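Local coordinates for type II restriction enzyme MUNI (Mycoplasma, PDB 1D02), which recognises the double-stranded DNA sequence 5'-CAATTG-3' as a homodimer and cleaves it after the first C, at residues N32-G37 with K188-F193. The protein carries 1 engineered substitution. Residues are numbered along the deposited sequence; the frame is centred on the assembly and turned at random.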
loop_
_atom_site.group_PDB
_atom_site.type_symbol
_atom_site.label_atom_id
_atom_site.label_comp_id
_atom_site.label_asym_id
_atom_site.label_seq_id
_atom_site.Cartn_x
_atom_site.Cartn_y
_atom_site.Cartn_z
ATOM N N ASN D 32 -6.462 14.238 22.535
ATOM C CA ASN D 32 -6.535 14.039 23.984
ATOM C C ASN D 32 -7.384 15.151 24.590
ATOM O O ASN D 32 -8.194 14.907 25.490
ATOM C CB ASN D 32 -5.135 14.060 24.613
ATOM C CG ASN D 32 -4.389 12.765 24.403
ATOM O OD1 ASN D 32 -3.147 12.735 24.366
ATOM N ND2 ASN D 32 -5.130 11.674 24.308
ATOM N N ALA D 33 -7.224 16.373 24.103
ATOM C CA ALA D 33 -8.025 17.459 24.663
ATOM C C ALA D 33 -9.504 17.293 24.337
ATOM O O ALA D 33 -10.367 17.396 25.217
ATOM C CB ALA D 33 -7.534 18.824 24.139
ATOM N N VAL D 34 -9.793 17.039 23.069
ATOM C CA VAL D 34 -11.177 16.932 22.627
ATOM C C VAL D 34 -11.910 15.703 23.180
ATOM O O VAL D 34 -13.163 15.636 23.184
ATOM C CB VAL D 34 -11.246 17.038 21.067
ATOM C CG1 VAL D 34 -11.205 15.656 20.373
ATOM C CG2 VAL D 34 -12.493 17.798 20.696
ATOM N N PHE D 35 -11.149 14.739 23.671
ATOM C CA PHE D 35 -11.769 13.556 24.261
ATOM C C PHE D 35 -11.928 13.648 25.776
ATOM O O PHE D 35 -12.477 12.726 26.401
ATOM C CB PHE D 35 -10.964 12.289 23.922
ATOM C CG PHE D 35 -11.058 11.861 22.471
ATOM C CD1 PHE D 35 -10.163 10.896 21.969
ATOM C CD2 PHE D 35 -12.044 12.364 21.623
ATOM C CE1 PHE D 35 -10.261 10.451 20.655
ATOM C CE2 PHE D 35 -12.149 11.922 20.308
ATOM C CZ PHE D 35 -11.247 10.955 19.823
ATOM N N GLU D 36 -11.468 14.740 26.386
ATOM C CA GLU D 36 -11.560 14.865 27.851
ATOM C C GLU D 36 -12.973 14.704 28.378
ATOM O O GLU D 36 -13.885 15.398 27.947
ATOM C CB GLU D 36 -11.019 16.216 28.338
ATOM C CG GLU D 36 -9.504 16.324 28.229
ATOM C CD GLU D 36 -8.984 17.693 28.636
ATOM O OE1 GLU D 36 -7.851 18.038 28.227
ATOM O OE2 GLU D 36 -9.686 18.433 29.374
ATOM N N GLY D 37 -13.146 13.773 29.311
ATOM C CA GLY D 37 -14.465 13.569 29.889
ATOM C C GLY D 37 -15.442 12.816 29.017
ATOM O O GLY D 37 -16.602 12.652 29.406
ATOM N N LYS D 188 -10.220 21.454 12.583
ATOM C CA LYS D 188 -10.514 20.848 11.294
ATOM C C LYS D 188 -10.248 19.334 11.297
ATOM O O LYS D 188 -11.010 18.569 10.707
ATOM C CB LYS D 188 -9.658 21.526 10.222
ATOM C CG LYS D 188 -9.921 21.039 8.826
ATOM C CD LYS D 188 -10.766 22.033 8.042
ATOM C CE LYS D 188 -10.649 21.756 6.537
ATOM N NZ LYS D 188 -9.319 22.177 5.923
ATOM N N LEU D 189 -9.157 18.927 11.944
ATOM C CA LEU D 189 -8.784 17.517 12.056
ATOM C C LEU D 189 -9.888 16.758 12.804
ATOM O O LEU D 189 -10.362 15.712 12.346
ATOM C CB LEU D 189 -7.450 17.371 12.817
ATOM C CG LEU D 189 -7.031 15.946 13.198
ATOM C CD1 LEU D 189 -6.676 15.162 11.942
ATOM C CD2 LEU D 189 -5.831 15.998 14.166
ATOM N N VAL D 190 -10.297 17.297 13.939
ATOM C CA VAL D 190 -11.330 16.640 14.741
ATOM C C VAL D 190 -12.681 16.649 14.015
ATOM O O VAL D 190 -13.430 15.657 14.072
ATOM C CB VAL D 190 -11.464 17.290 16.169
ATOM C CG1 VAL D 190 -12.536 16.551 16.977
ATOM C CG2 VAL D 190 -10.126 17.191 16.933
ATOM N N GLN D 191 -12.993 17.730 13.300
ATOM C CA GLN D 191 -14.268 17.790 12.581
ATOM C C GLN D 191 -14.348 16.662 11.557
ATOM O O GLN D 191 -15.419 16.096 11.344
ATOM C CB GLN D 191 -14.464 19.143 11.891
ATOM C CG GLN D 191 -14.695 20.283 12.885
ATOM C CD GLN D 191 -14.819 21.638 12.213
ATOM O OE1 GLN D 191 -14.060 21.912 11.261
ATOM N NE2 GLN D 191 -15.664 22.451 12.664
ATOM N N HIS D 192 -13.225 16.307 10.930
ATOM C CA HIS D 192 -13.268 15.215 9.955
ATOM C C HIS D 192 -13.692 13.930 10.666
ATOM O O HIS D 192 -14.591 13.223 10.208
ATOM C CB HIS D 192 -11.903 15.013 9.290
ATOM C CG HIS D 192 -11.922 14.004 8.182
ATOM N ND1 HIS D 192 -11.854 12.645 8.406
ATOM C CD2 HIS D 192 -12.074 14.159 6.843
ATOM C CE1 HIS D 192 -11.971 12.006 7.253
ATOM N NE2 HIS D 192 -12.110 12.903 6.292
ATOM N N PHE D 193 -13.027 13.615 11.771
ATOM C CA PHE D 193 -13.367 12.423 12.546
ATOM C C PHE D 193 -14.831 12.503 13.022
ATOM O O PHE D 193 -15.616 11.581 12.833
ATOM C CB PHE D 193 -12.469 12.334 13.787
ATOM C CG PHE D 193 -12.933 11.317 14.797
ATOM C CD1 PHE D 193 -12.749 9.957 14.576
ATOM C CD2 PHE D 193 -13.569 11.734 15.974
ATOM C CE1 PHE D 193 -13.191 9.013 15.516
ATOM C CE2 PHE D 193 -14.014 10.808 16.917
ATOM C CZ PHE D 193 -13.824 9.439 16.688
#
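Val34 and Val190 meet tip to tip, each sending its methyl-bearing fork toward the other between the two backbones. CG1 of Val34 lies 3.8 Å from CG1 of Val190. The second branches join in, Val190 CG2 approaching Val34 CG1 and Val34 CG2 approaching Val190 CG1, each at 3.9 Å. Three of the four methyl pairs are thus close, and the contact is spread over both tips. Valine suits both places because two short, branched side chains match a separation of 7.9 Å between the CA atoms of Val34 and Val190.

One turn further along 188-193, Phe193 meets Phe35 from the opposite direction. A chi1 of 168° swings the Phe193 ring away from its backbone N toward Phe35, which follows Val34 and presents the CE2-CZ edge of its ring. CZ and CE2 of Phe35 both lie 4.0 Å from Phe193 CE2, which sits near the plane of the Phe35 ring. The pair is an offset edge-to-face stack, the Phe35 edge toward the Phe193 face, with centroids 5.9 Å apart and planes at 63°. Phenylalanine supplies the reach that valine lacks.

Leu10 touches Val34, Phe35 and Val190, and the rings of Phe31 and Tyr40 also meet Phe35. All four contact residues are buried. The nearest atom of the contact is about 14 Å from the bound DNA, so this is structural packing. Its wholly apolar chemistry is consistent with dispersion, with a probable small electrostatic share from the edge-to-face rings, and it ties helix 27-34 to helix 186-197 in this nuclease of the PDDEXK clan, joining N-terminal and C-terminal parts of the chain through shape rather than polar bonds.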